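Local structure of LRR receptor-like serine/threonine-protein kinase RGI3 (Arabidopsis thaliana, 5HZ0) at residues S192-P197 with Y214-S219; N527-E532 with N552-E557; L63-L68 with L87-L92; L357-L362 with L380-D385; L229-S234 with C253-L258. The protein acts as a receptor for RGF peptide hormones that maintain the root stem cell niche, binding them through the extracellular leucine-rich-repeat domain described here. The protein carries 5 engineered substitutions. All coordinates share one frame; numbering follows the deposited sequence.

How the contacts relate
From the N terminus the order is contact 3, contact 1, contact 5, contact 4 and contact 2. Each closes one loop of 16 to 19 residues, about one turn of the leucine-rich-repeat solenoid. They run in series, so none nests in or crosses another. Contact 3 pairs two neighbouring strands of the parallel strand row, and contact 5 joins the approaches to two later ones. Contacts 1, 4 and 2 join the loops that follow such strands. Contacts 1 and 5 come nearest, about 9 Å between closest atoms. Contacts 3 and 2 lie on opposite sides of the chain's centre, with their centres 83 Å apart. Contacts 1 and 4 hold residues of the peptide-recognition motifs.

Contact 1 (S192-P197 with Y214-S219); sequences SLLSGP and YQNSIS
Asn216 lies alongside Leu194, and both side chains point the same way. Its CB meets the backbone first, 3.5 Å from Leu194 O. CG stands beside the backbone N of Asn216 (chi1 -67°). This turns the amide along Leu194, with CG 3.8 Å from Leu194 CB. OD1 then accepts from Leu194 N at 3.2 Å. The donor sits above the carbonyl plane, and the N-H is bent at 138°. Ser192 N gives OD1 a second, weak bond. ND2 lies near Leu194 CD1 and bonds to Leu213 O and Ile189 O.

The backbones add two bonds further along. Ser217 N donates to Leu194 O at 2.7 Å. Ser219 N donates to Gly196 O at 3.0 Å, and this bond is straighter. Gly196 has a positive phi of 77°, where a CB would jam against the preceding carbonyl O. Ile218 adds an apolar touch, CG1 to Leu194 CB at 4.1 Å. At the start of the second segment, Tyr214 OH binds the backbone of the bound peptide.

One buried amide therefore serves two turns of the solenoid. Its oxygen takes backbone N-H groups of the previous turn, and its nitrogen satisfies carbonyls of both turns.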
# COMPACT_ATOMS: atom_id res chain seq x y z
N SER A 192 -10.77 15.43 2.94
CA SER A 192 -11.51 16.44 3.70
C SER A 192 -12.65 15.78 4.47
O SER A 192 -12.64 14.57 4.69
CB SER A 192 -12.03 17.56 2.79
OG SER A 192 -11.00 18.49 2.50
N LEU A 193 -13.55 16.61 4.98
CA LEU A 193 -14.72 16.15 5.76
C LEU A 193 -16.08 16.06 5.06
O LEU A 193 -17.10 15.94 5.72
CB LEU A 193 -14.82 16.89 7.10
CG LEU A 193 -13.58 16.67 7.98
CD1 LEU A 193 -13.73 17.32 9.34
CD2 LEU A 193 -13.27 15.19 8.11
N LEU A 194 -16.12 16.21 3.74
CA LEU A 194 -17.40 16.17 3.01
C LEU A 194 -18.29 14.93 3.24
O LEU A 194 -17.79 13.81 3.35
CB LEU A 194 -17.16 16.28 1.51
CG LEU A 194 -16.47 17.52 0.96
CD1 LEU A 194 -16.22 17.30 -0.52
CD2 LEU A 194 -17.34 18.77 1.20
N SER A 195 -19.60 15.16 3.29
CA SER A 195 -20.59 14.08 3.38
C SER A 195 -21.84 14.46 2.59
O SER A 195 -21.92 15.54 2.03
CB SER A 195 -20.95 13.74 4.85
OG SER A 195 -20.87 14.87 5.73
N GLY A 196 -22.82 13.57 2.56
CA GLY A 196 -23.95 13.78 1.67
C GLY A 196 -23.58 13.43 0.23
O GLY A 196 -22.43 13.08 -0.07
N PRO A 197 -24.57 13.51 -0.67
CA PRO A 197 -24.39 13.14 -2.08
C PRO A 197 -23.70 14.22 -2.91
O PRO A 197 -23.82 15.42 -2.60
CB PRO A 197 -25.83 12.97 -2.57
CG PRO A 197 -26.63 13.91 -1.74
CD PRO A 197 -25.96 13.89 -0.36
N TYR A 214 -11.94 12.35 -3.56
CA TYR A 214 -11.56 11.16 -2.78
C TYR A 214 -11.28 11.41 -1.29
O TYR A 214 -11.03 12.55 -0.86
CB TYR A 214 -10.41 10.40 -3.45
CG TYR A 214 -9.09 11.14 -3.53
CD1 TYR A 214 -8.80 11.98 -4.60
CD2 TYR A 214 -8.13 10.97 -2.56
CE1 TYR A 214 -7.59 12.63 -4.68
CE2 TYR A 214 -6.92 11.62 -2.63
CZ TYR A 214 -6.65 12.45 -3.69
OH TYR A 214 -5.44 13.08 -3.74
N GLN A 215 -11.36 10.34 -0.50
CA GLN A 215 -11.13 10.41 0.95
C GLN A 215 -12.02 11.40 1.71
O GLN A 215 -11.55 12.25 2.45
CB GLN A 215 -9.66 10.66 1.24
CG GLN A 215 -8.80 9.47 0.90
CD GLN A 215 -7.38 9.64 1.35
OE1 GLN A 215 -6.79 10.70 1.15
NE2 GLN A 215 -6.81 8.60 1.95
N ASN A 216 -13.32 11.28 1.49
CA ASN A 216 -14.31 12.01 2.26
C ASN A 216 -15.32 10.97 2.70
O ASN A 216 -15.03 9.78 2.67
CB ASN A 216 -15.00 13.09 1.44
CG ASN A 216 -14.06 14.20 1.05
OD1 ASN A 216 -13.73 15.06 1.87
ND2 ASN A 216 -13.61 14.20 -0.21
N SER A 217 -16.45 11.43 3.23
CA SER A 217 -17.57 10.56 3.59
C SER A 217 -18.76 10.56 2.63
O SER A 217 -19.84 10.15 3.01
CB SER A 217 -17.96 10.72 5.05
OG SER A 217 -16.86 10.32 5.84
N ILE A 218 -18.57 11.11 1.44
CA ILE A 218 -19.67 11.28 0.49
C ILE A 218 -20.49 10.02 0.32
O ILE A 218 -19.97 8.92 0.20
CB ILE A 218 -19.14 11.72 -0.90
CG1 ILE A 218 -18.52 13.13 -0.82
CG2 ILE A 218 -20.24 11.68 -1.95
CD1 ILE A 218 -17.84 13.56 -2.12
N SER A 219 -21.80 10.21 0.31
CA SER A 219 -22.74 9.10 0.34
C SER A 219 -23.65 9.27 -0.85
O SER A 219 -23.41 10.14 -1.69
CB SER A 219 -23.57 9.14 1.62
OG SER A 219 -24.48 10.23 1.59

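Contact 2 (N527-E532 with N552-E557); sequences NDFSGE and NRFVGE
Segments 527-532 and 552-557 run nearly parallel, their end-to-end directions 7° apart. Backbone bonds hold them at two points. Arg553 N donates to Phe529 O at 2.7 Å. Val555 N donates to Gly531 O at 3.0 Å in a nearly straight bond. Gly531 has a positive phi, which favours glycine.

The side chain of Arg553 grips Asp528 side-on in a salt bridge. NE donates to Asp528 OD1 at 2.6 Å, in the guanidinium plane, and on the syn side of the carboxylate though tilted out of its plane. NH2 donates to Asp528 OD2 at 2.9 Å, from above the carboxylate plane. The two flat groups are turned 43° from each other. The bend of the arginine chain at chi3 (-62°) helps bring NE round to the aspartate. Ser530 CB lies over one guanidinium face, 4.0 Å from Arg553 NH1.

The segments belong to two successive leucine-rich repeats of the solenoid, predicted as repeats 23 and 24. Asn552 and Asn527 hold equivalent places in these repeats. Asn552 ND2 binds Leu549 O of its own turn and Leu524 O of the turn before. Its OD1 is close to Phe529 N, but its position is less sure.

On the buried side, Phe529 and Phe554, one from each turn, lie side by side and point the same way. The tip of the Phe554 ring touches the first carbon of the other side chain, Phe554 CZ to Phe529 CB at 3.4 Å. Gly531 O lies at the Phe554 edge, 3.7 Å from CD1. Phe554 also packs on Ile509 and Leu578.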
# COMPACT_ATOMS: atom_id res chain seq x y z
N ASN A 527 9.42 -34.85 13.70
CA ASN A 527 10.29 -35.57 12.82
C ASN A 527 10.75 -36.81 13.55
O ASN A 527 10.18 -37.19 14.57
CB ASN A 527 11.47 -34.70 12.38
CG ASN A 527 11.13 -33.80 11.19
OD1 ASN A 527 11.05 -34.27 10.06
ND2 ASN A 527 10.95 -32.50 11.43
N ASP A 528 11.71 -37.50 12.96
CA ASP A 528 12.39 -38.63 13.58
C ASP A 528 13.77 -38.34 14.17
O ASP A 528 14.58 -39.26 14.29
CB ASP A 528 12.36 -39.88 12.71
CG ASP A 528 12.49 -41.14 13.53
OD1 ASP A 528 11.95 -41.17 14.66
OD2 ASP A 528 13.13 -42.10 13.06
N PHE A 529 14.11 -37.08 14.40
CA PHE A 529 15.40 -36.75 15.02
C PHE A 529 15.69 -37.53 16.31
O PHE A 529 14.78 -37.81 17.12
CB PHE A 529 15.50 -35.26 15.32
CG PHE A 529 15.52 -34.40 14.11
CD1 PHE A 529 16.60 -34.43 13.25
CD2 PHE A 529 14.45 -33.58 13.82
CE1 PHE A 529 16.62 -33.63 12.13
CE2 PHE A 529 14.46 -32.80 12.68
CZ PHE A 529 15.55 -32.82 11.84
N SER A 530 16.96 -37.89 16.47
CA SER A 530 17.38 -38.73 17.58
C SER A 530 18.69 -38.23 18.15
O SER A 530 19.23 -37.22 17.68
CB SER A 530 17.56 -40.18 17.12
OG SER A 530 18.67 -40.30 16.24
N GLY A 531 19.19 -38.93 19.16
CA GLY A 531 20.44 -38.56 19.79
C GLY A 531 20.28 -37.34 20.68
O GLY A 531 19.18 -36.99 21.11
N GLU A 532 21.40 -36.68 20.95
CA GLU A 532 21.40 -35.59 21.89
C GLU A 532 21.33 -34.26 21.21
O GLU A 532 21.98 -34.03 20.20
CB GLU A 532 22.66 -35.62 22.75
CG GLU A 532 22.67 -36.71 23.78
CD GLU A 532 23.89 -36.62 24.68
OE1 GLU A 532 25.03 -36.70 24.16
OE2 GLU A 532 23.70 -36.45 25.91
N ASN A 552 9.98 -35.48 18.57
CA ASN A 552 11.09 -36.23 18.00
C ASN A 552 11.47 -37.32 19.00
O ASN A 552 10.74 -37.59 19.95
CB ASN A 552 12.30 -35.33 17.76
CG ASN A 552 12.20 -34.53 16.47
OD1 ASN A 552 12.10 -35.09 15.39
ND2 ASN A 552 12.25 -33.21 16.59
N ARG A 553 12.59 -37.98 18.75
CA ARG A 553 13.21 -38.92 19.69
C ARG A 553 14.39 -38.44 20.56
O ARG A 553 15.23 -39.25 20.94
CB ARG A 553 13.46 -40.28 19.05
CG ARG A 553 12.16 -41.01 18.75
CD ARG A 553 12.40 -42.36 18.08
NE ARG A 553 13.08 -42.25 16.79
CZ ARG A 553 14.32 -42.69 16.56
NH1 ARG A 553 15.02 -43.26 17.54
NH2 ARG A 553 14.86 -42.57 15.35
N PHE A 554 14.57 -37.13 20.72
CA PHE A 554 15.72 -36.63 21.47
C PHE A 554 15.88 -37.27 22.86
O PHE A 554 14.89 -37.53 23.56
CB PHE A 554 15.69 -35.10 21.59
CG PHE A 554 15.80 -34.38 20.27
CD1 PHE A 554 16.95 -34.49 19.49
CD2 PHE A 554 14.76 -33.58 19.82
CE1 PHE A 554 17.05 -33.82 18.28
CE2 PHE A 554 14.85 -32.91 18.61
CZ PHE A 554 16.00 -33.03 17.84
N VAL A 555 17.13 -37.58 23.22
CA VAL A 555 17.46 -38.11 24.54
C VAL A 555 18.55 -37.27 25.20
O VAL A 555 18.99 -36.25 24.66
CB VAL A 555 17.96 -39.57 24.48
CG1 VAL A 555 16.86 -40.51 24.00
CG2 VAL A 555 19.21 -39.68 23.60
N GLY A 556 18.99 -37.72 26.37
CA GLY A 556 19.98 -36.99 27.13
C GLY A 556 19.35 -35.82 27.86
O GLY A 556 18.14 -35.81 28.10
N GLU A 557 20.16 -34.83 28.20
CA GLU A 557 19.70 -33.70 28.99
C GLU A 557 19.74 -32.41 28.18
O GLU A 557 20.45 -32.31 27.18
CB GLU A 557 20.56 -33.54 30.26
CG GLU A 557 20.44 -34.72 31.22
CD GLU A 557 21.27 -34.53 32.49
OE1 GLU A 557 22.14 -33.64 32.51
OE2 GLU A 557 21.03 -35.28 33.46

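Contact 3 (L63-L68 with L87-L92); sequences LELLDL and LKTLSL
Leu66 and Leu90 lie side by side on the face turned into the solenoid core, with Leu66 CD2 3.8 Å from Leu90 CD1. Both have CG anti to the backbone N, which sends both chains the same way. Leu87 CD1 packs before them, 3.9 Å from Leu63 CB. Leu68 and Leu92 repeat the pairing at the other end, Leu68 CB to Leu92 CD2 at 3.8 Å.

Strands 65-67 and 89-91 run parallel; the angle between their directions is 6°. Leu66 N donates to Thr89 O, and Leu66 O accepts from Ser91 N. Leu68 N continues the pattern to Ser91 O at 2.8 Å. Glu64 O accepts two bonds, from Lys88 N at 2.7 Å and from Thr89 N.

The other face holds Leu65, Thr89, Asp67 and Ser91. Leu65 CG rests 4.0 Å from Thr89 CB, and its side chain also reaches Thr43 of strand 41-45. An alanine at Leu65 would probably open a gap between Thr89 and Thr43 and leave the Thr89 methyl without its apolar neighbour. Asp67 lies beside Ser91, but its OD1 is bonded to Ser69 OG.

The chemistry divides by face. Leucine packing fills the interior of the leucine-rich-repeat solenoid, main-chain bonds join its neighbouring turns, and the face of Leu65, Thr89, Asp67 and Ser91, on the concave side, mixes polar and apolar groups.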
# COMPACT_ATOMS: atom_id res chain seq x y z
N LEU A 63 -1.46 48.61 -5.93
CA LEU A 63 -1.09 47.20 -5.92
C LEU A 63 -2.04 46.32 -6.74
O LEU A 63 -3.26 46.42 -6.66
CB LEU A 63 -0.97 46.68 -4.50
CG LEU A 63 0.29 45.85 -4.25
CD1 LEU A 63 1.51 46.55 -4.84
CD2 LEU A 63 0.46 45.62 -2.76
N GLU A 64 -1.43 45.45 -7.53
CA GLU A 64 -2.11 44.59 -8.48
C GLU A 64 -1.69 43.16 -8.20
O GLU A 64 -2.53 42.26 -8.16
CB GLU A 64 -1.83 45.01 -9.94
CG GLU A 64 -2.71 46.17 -10.41
CD GLU A 64 -2.23 46.83 -11.69
OE1 GLU A 64 -1.69 46.14 -12.59
OE2 GLU A 64 -2.40 48.07 -11.80
N LEU A 65 -0.38 42.94 -8.15
CA LEU A 65 0.14 41.69 -7.63
C LEU A 65 0.73 41.87 -6.22
O LEU A 65 1.47 42.81 -5.96
CB LEU A 65 1.20 41.11 -8.57
CG LEU A 65 1.69 39.68 -8.26
CD1 LEU A 65 1.98 38.91 -9.55
CD2 LEU A 65 2.93 39.68 -7.36
N LEU A 66 0.37 40.97 -5.31
CA LEU A 66 1.08 40.82 -4.04
C LEU A 66 1.40 39.34 -3.86
O LEU A 66 0.50 38.52 -3.73
CB LEU A 66 0.22 41.34 -2.87
CG LEU A 66 0.78 41.24 -1.43
CD1 LEU A 66 1.99 42.16 -1.22
CD2 LEU A 66 -0.30 41.54 -0.39
N ASP A 67 2.68 38.98 -3.89
CA ASP A 67 3.06 37.61 -3.61
C ASP A 67 4.03 37.55 -2.43
O ASP A 67 5.19 37.93 -2.54
CB ASP A 67 3.67 36.94 -4.84
CG ASP A 67 4.26 35.57 -4.54
OD1 ASP A 67 3.76 34.88 -3.64
OD2 ASP A 67 5.24 35.18 -5.20
N LEU A 68 3.51 37.08 -1.30
CA LEU A 68 4.30 36.86 -0.09
C LEU A 68 4.62 35.39 0.17
O LEU A 68 5.10 35.02 1.25
CB LEU A 68 3.67 37.57 1.10
CG LEU A 68 3.73 39.09 0.87
CD1 LEU A 68 2.91 39.84 1.91
CD2 LEU A 68 5.17 39.58 0.86
N LEU A 87 -6.08 44.84 -6.76
CA LEU A 87 -5.36 43.57 -6.70
C LEU A 87 -5.99 42.52 -7.62
O LEU A 87 -7.17 42.21 -7.50
CB LEU A 87 -5.35 43.05 -5.27
CG LEU A 87 -4.08 42.35 -4.78
CD1 LEU A 87 -2.92 43.33 -4.75
CD2 LEU A 87 -4.31 41.73 -3.41
N LYS A 88 -5.22 42.03 -8.58
CA LYS A 88 -5.64 40.88 -9.38
C LYS A 88 -4.98 39.55 -8.97
O LYS A 88 -5.43 38.47 -9.33
CB LYS A 88 -5.45 41.17 -10.88
CG LYS A 88 -6.30 42.33 -11.39
CD LYS A 88 -5.98 42.68 -12.85
CE LYS A 88 -6.41 41.58 -13.84
NZ LYS A 88 -5.44 41.46 -14.97
N THR A 89 -3.92 39.65 -8.20
CA THR A 89 -3.25 38.46 -7.71
C THR A 89 -2.90 38.68 -6.27
O THR A 89 -2.32 39.70 -5.90
CB THR A 89 -1.95 38.14 -8.46
OG1 THR A 89 -2.25 37.79 -9.81
CG2 THR A 89 -1.22 36.97 -7.80
N LEU A 90 -3.30 37.73 -5.44
CA LEU A 90 -2.85 37.70 -4.06
C LEU A 90 -2.30 36.30 -3.83
O LEU A 90 -3.07 35.34 -3.83
CB LEU A 90 -4.04 37.98 -3.14
CG LEU A 90 -3.89 37.87 -1.61
CD1 LEU A 90 -2.88 38.89 -1.10
CD2 LEU A 90 -5.23 38.05 -0.92
N SER A 91 -0.99 36.16 -3.66
CA SER A 91 -0.42 34.87 -3.25
C SER A 91 0.13 34.91 -1.82
O SER A 91 1.19 35.48 -1.57
CB SER A 91 0.70 34.43 -4.19
OG SER A 91 0.29 34.50 -5.54
N LEU A 92 -0.61 34.32 -0.90
CA LEU A 92 -0.15 34.13 0.48
C LEU A 92 0.28 32.71 0.87
O LEU A 92 0.66 32.46 2.01
CB LEU A 92 -1.18 34.69 1.47
CG LEU A 92 -1.40 36.19 1.23
CD1 LEU A 92 -2.46 36.74 2.16
CD2 LEU A 92 -0.09 36.96 1.37

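Contact 4 (L357-L362 with L380-D385); sequences LSYNSL and LLLSND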
# COMPACT_ATOMS: atom_id res chain seq x y z
N LEU A 357 -4.43 -12.54 -9.61
CA LEU A 357 -5.71 -13.25 -9.70
C LEU A 357 -6.15 -14.05 -8.45
O LEU A 357 -7.07 -14.87 -8.52
CB LEU A 357 -5.77 -14.08 -10.99
CG LEU A 357 -5.51 -13.25 -12.24
CD1 LEU A 357 -5.49 -14.10 -13.50
CD2 LEU A 357 -6.52 -12.11 -12.37
N SER A 358 -5.45 -13.87 -7.33
CA SER A 358 -5.68 -14.70 -6.12
C SER A 358 -7.11 -14.63 -5.61
O SER A 358 -7.85 -13.70 -5.91
CB SER A 358 -4.77 -14.28 -4.96
OG SER A 358 -3.39 -14.27 -5.29
N TYR A 359 -7.49 -15.64 -4.84
CA TYR A 359 -8.80 -15.68 -4.19
C TYR A 359 -9.94 -15.62 -5.20
O TYR A 359 -10.79 -14.72 -5.18
CB TYR A 359 -8.95 -14.57 -3.14
CG TYR A 359 -7.99 -14.69 -1.98
CD1 TYR A 359 -8.18 -15.64 -0.98
CD2 TYR A 359 -6.90 -13.84 -1.88
CE1 TYR A 359 -7.30 -15.75 0.08
CE2 TYR A 359 -6.02 -13.94 -0.83
CZ TYR A 359 -6.22 -14.89 0.15
OH TYR A 359 -5.33 -14.96 1.18
N ASN A 360 -9.96 -16.63 -6.05
CA ASN A 360 -11.06 -16.87 -6.96
C ASN A 360 -11.29 -18.36 -7.07
O ASN A 360 -10.76 -19.16 -6.30
CB ASN A 360 -10.77 -16.30 -8.35
CG ASN A 360 -10.90 -14.79 -8.41
OD1 ASN A 360 -12.01 -14.27 -8.45
ND2 ASN A 360 -9.78 -14.08 -8.43
N SER A 361 -12.14 -18.73 -8.02
CA SER A 361 -12.39 -20.11 -8.39
C SER A 361 -11.68 -20.63 -9.64
O SER A 361 -12.11 -21.63 -10.21
CB SER A 361 -13.86 -20.39 -8.41
OG SER A 361 -14.26 -20.54 -7.07
N LEU A 362 -10.68 -19.90 -10.13
CA LEU A 362 -9.98 -20.30 -11.34
C LEU A 362 -9.53 -21.76 -11.31
O LEU A 362 -8.99 -22.24 -10.31
CB LEU A 362 -8.79 -19.38 -11.57
CG LEU A 362 -9.19 -17.91 -11.68
CD1 LEU A 362 -7.97 -16.99 -11.57
CD2 LEU A 362 -9.96 -17.70 -12.98
N LEU A 380 0.65 -13.60 -9.01
CA LEU A 380 -0.04 -14.06 -7.81
C LEU A 380 -1.35 -14.71 -8.19
O LEU A 380 -2.32 -14.05 -8.58
CB LEU A 380 -0.30 -12.86 -6.91
CG LEU A 380 0.94 -11.98 -6.74
CD1 LEU A 380 0.59 -10.62 -6.18
CD2 LEU A 380 1.99 -12.68 -5.88
N LEU A 381 -1.32 -16.04 -8.12
CA LEU A 381 -2.42 -16.95 -8.40
C LEU A 381 -2.98 -17.70 -7.17
O LEU A 381 -3.69 -18.70 -7.31
CB LEU A 381 -2.04 -17.91 -9.54
CG LEU A 381 -1.58 -17.31 -10.87
CD1 LEU A 381 -1.38 -18.42 -11.87
CD2 LEU A 381 -2.55 -16.27 -11.41
N LEU A 382 -2.54 -17.29 -5.98
CA LEU A 382 -2.82 -18.02 -4.76
C LEU A 382 -4.31 -18.18 -4.45
O LEU A 382 -5.14 -17.38 -4.88
CB LEU A 382 -2.04 -17.47 -3.56
CG LEU A 382 -2.31 -16.09 -2.95
CD1 LEU A 382 -3.41 -16.12 -1.89
CD2 LEU A 382 -1.03 -15.54 -2.37
N SER A 383 -4.65 -19.25 -3.75
CA SER A 383 -6.05 -19.55 -3.43
C SER A 383 -7.01 -19.60 -4.63
O SER A 383 -7.81 -18.69 -4.86
CB SER A 383 -6.61 -18.62 -2.35
OG SER A 383 -7.99 -18.86 -2.20
N ASN A 384 -6.91 -20.66 -5.41
CA ASN A 384 -7.83 -20.92 -6.49
C ASN A 384 -8.00 -22.42 -6.55
O ASN A 384 -7.64 -23.12 -5.60
CB ASN A 384 -7.29 -20.38 -7.83
CG ASN A 384 -7.52 -18.89 -8.00
OD1 ASN A 384 -8.63 -18.48 -8.30
ND2 ASN A 384 -6.48 -18.09 -7.82
N ASP A 385 -8.62 -22.91 -7.62
CA ASP A 385 -8.71 -24.34 -7.90
C ASP A 385 -7.70 -24.87 -8.91
O ASP A 385 -7.96 -25.88 -9.56
CB ASP A 385 -10.13 -24.82 -8.21
CG ASP A 385 -10.30 -26.32 -7.95
OD1 ASP A 385 -9.62 -26.83 -7.03
OD2 ASP A 385 -11.08 -26.98 -8.66
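Tyr359 lays its ring obliquely across the tip of Leu382, with CE2 3.6 Å from Leu382 CD1. On the same side of the ring plane, Tyr359 CD1 lies 3.4 Å from Ser383 OG. Leu382 CG lies between the backbone N and the carbonyl carbon (chi1 68°), which brings its branch toward the tyrosine. An alanine in place of Tyr359 would probably leave Leu382 CD1 without its aromatic neighbour and take away a surface that packs on the bound peptide. Ser358 also comes near Leu382, but its OG is bonded to Asp356 OD1.

Backbone bonds link the two turns beneath. Leu357 N donates to Leu380 O at 2.8 Å. Tyr359 N donates to Leu382 O at 2.9 Å. Asn360 N donates to Ser383 O.

Two asparagines hold the loops from within. Asn360 ND2 donates to Leu357 O at 2.8 Å, within its own segment. Asn384 ND2 makes the matching bond to Leu381 O at 2.9 Å, and reaches back to Leu357 O in a weak one. Asn384 OD1 accepts weakly from Leu362 N at 3.1 Å. Leu357 O thus has an asparagine of each turn as donor.

Ser358, Tyr359, Leu380 and Leu382 all pack on the bound peptide. Such internal asparagine bonding is typical of leucine-rich-repeat solenoids, and here it underlies two neighbouring peptide-recognition motifs.

Contact 5 (L229-S234 with C253-L258); sequences LKKLQS and CPELWL
Gln233 carries the hydrogen bonding, and its O accepts two backbone donors, Trp257 N at 2.9 Å and Leu258 N at 3.3 Å. The first lies on a lone pair in the carbonyl plane. The second is the straighter, at 166°. The glutamine side chain adds a weak bond, NE2 to Glu255 OE1 at 3.1 Å. Its amide is turned 66° from the carboxylate, and the N-H is bent.

Apolar contacts lie on the buried side. Leu232 and Leu256 run side by side, Leu232 CG to Leu256 CD1 at 3.9 Å. The two share the same first torsion, near 180°, and stay in step. Cys253 SG packs at the end of this pair, 4.2 Å from Leu232 CD2.

Each segment begins with a type I beta turn, Leu229 to Leu232 and Cys253 to Leu256. These turns lead into strands 234-236 and 258-260 of successive turns of the leucine-rich-repeat solenoid. Ser234 and Leu258 form the first parallel bridge between these strands.

The aromatic contact is made by Trp257. Its CD1 lies 3.7 Å from Gln233 CB, and the next residue, Leu258, sets its CB over one face of the ring, offset toward the rim.

Charged and polar ends find other partners. Lys231 NZ does not touch Glu255 but makes a salt bridge with Glu207. Ser234 OG is bonded to Asn210 OD1 and Tyr212 OH.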
# COMPACT_ATOMS: atom_id res chain seq x y z
N LEU A 229 -20.92 15.36 -19.09
CA LEU A 229 -19.75 16.24 -19.11
C LEU A 229 -18.78 15.73 -20.20
O LEU A 229 -18.04 14.76 -19.99
CB LEU A 229 -19.08 16.22 -17.73
CG LEU A 229 -19.90 16.68 -16.51
CD1 LEU A 229 -19.06 16.74 -15.24
CD2 LEU A 229 -20.56 18.01 -16.74
N LYS A 230 -18.73 16.44 -21.32
CA LYS A 230 -18.03 15.94 -22.51
C LYS A 230 -16.52 16.13 -22.47
O LYS A 230 -15.80 15.45 -23.20
CB LYS A 230 -18.59 16.54 -23.81
CG LYS A 230 -20.09 16.35 -24.02
CD LYS A 230 -20.57 14.89 -23.80
CE LYS A 230 -22.10 14.78 -23.98
NZ LYS A 230 -22.72 13.57 -23.37
N LYS A 231 -16.03 17.04 -21.63
CA LYS A 231 -14.60 17.28 -21.49
C LYS A 231 -13.95 16.52 -20.33
O LYS A 231 -12.75 16.64 -20.12
CB LYS A 231 -14.29 18.77 -21.34
CG LYS A 231 -15.00 19.71 -22.30
CD LYS A 231 -14.52 19.54 -23.71
CE LYS A 231 -15.03 20.68 -24.58
NZ LYS A 231 -14.59 22.01 -24.06
N LEU A 232 -14.75 15.75 -19.59
CA LEU A 232 -14.26 15.02 -18.40
C LEU A 232 -13.05 14.11 -18.69
O LEU A 232 -13.08 13.29 -19.61
CB LEU A 232 -15.39 14.18 -17.80
CG LEU A 232 -15.16 13.55 -16.42
CD1 LEU A 232 -14.92 14.65 -15.40
CD2 LEU A 232 -16.35 12.68 -16.00
N GLN A 233 -12.01 14.23 -17.88
CA GLN A 233 -10.79 13.46 -18.10
C GLN A 233 -10.50 12.52 -16.92
O GLN A 233 -10.29 11.33 -17.10
CB GLN A 233 -9.58 14.35 -18.42
CG GLN A 233 -9.89 15.41 -19.49
CD GLN A 233 -8.65 16.13 -20.02
OE1 GLN A 233 -7.53 15.83 -19.64
NE2 GLN A 233 -8.88 17.11 -20.88
N SER A 234 -10.39 13.09 -15.73
CA SER A 234 -10.08 12.26 -14.58
C SER A 234 -11.15 12.38 -13.50
O SER A 234 -11.58 13.47 -13.11
CB SER A 234 -8.70 12.59 -14.03
OG SER A 234 -8.62 13.95 -13.67
N CYS A 253 -18.18 9.96 -22.28
CA CYS A 253 -17.17 10.97 -21.99
C CYS A 253 -15.89 10.58 -22.73
O CYS A 253 -15.04 9.86 -22.20
CB CYS A 253 -16.90 11.04 -20.48
SG CYS A 253 -18.34 11.51 -19.47
N PRO A 254 -15.76 11.05 -23.98
CA PRO A 254 -14.72 10.59 -24.90
C PRO A 254 -13.32 10.79 -24.36
O PRO A 254 -12.43 10.06 -24.74
CB PRO A 254 -14.94 11.45 -26.16
CG PRO A 254 -16.31 11.95 -26.05
CD PRO A 254 -16.58 12.11 -24.58
N GLU A 255 -13.14 11.77 -23.49
CA GLU A 255 -11.80 12.12 -23.01
C GLU A 255 -11.40 11.45 -21.70
O GLU A 255 -10.36 11.78 -21.15
CB GLU A 255 -11.63 13.63 -22.87
CG GLU A 255 -11.85 14.40 -24.15
CD GLU A 255 -11.44 15.85 -24.00
OE1 GLU A 255 -11.04 16.24 -22.87
OE2 GLU A 255 -11.52 16.60 -24.99
N LEU A 256 -12.21 10.54 -21.19
CA LEU A 256 -11.99 10.07 -19.84
C LEU A 256 -10.85 9.06 -19.84
O LEU A 256 -10.94 7.99 -20.44
CB LEU A 256 -13.28 9.41 -19.37
CG LEU A 256 -13.53 9.07 -17.90
CD1 LEU A 256 -13.16 10.23 -17.01
CD2 LEU A 256 -15.00 8.70 -17.75
N TRP A 257 -9.74 9.42 -19.21
CA TRP A 257 -8.60 8.51 -19.18
C TRP A 257 -8.35 7.81 -17.85
O TRP A 257 -7.69 6.77 -17.80
CB TRP A 257 -7.34 9.24 -19.66
CG TRP A 257 -6.81 10.25 -18.70
CD1 TRP A 257 -7.17 11.55 -18.60
CD2 TRP A 257 -5.81 10.03 -17.70
NE1 TRP A 257 -6.45 12.16 -17.61
CE2 TRP A 257 -5.62 11.24 -17.04
CE3 TRP A 257 -5.07 8.92 -17.31
CZ2 TRP A 257 -4.70 11.39 -16.01
CZ3 TRP A 257 -4.15 9.06 -16.29
CH2 TRP A 257 -3.98 10.29 -15.65
N LEU A 258 -8.92 8.36 -16.78
CA LEU A 258 -8.76 7.79 -15.44
C LEU A 258 -10.11 7.75 -14.71
O LEU A 258 -10.83 8.74 -14.67
CB LEU A 258 -7.69 8.56 -14.63
CG LEU A 258 -7.55 8.27 -13.11
CD1 LEU A 258 -7.55 6.79 -12.76
CD2 LEU A 258 -6.31 8.91 -12.51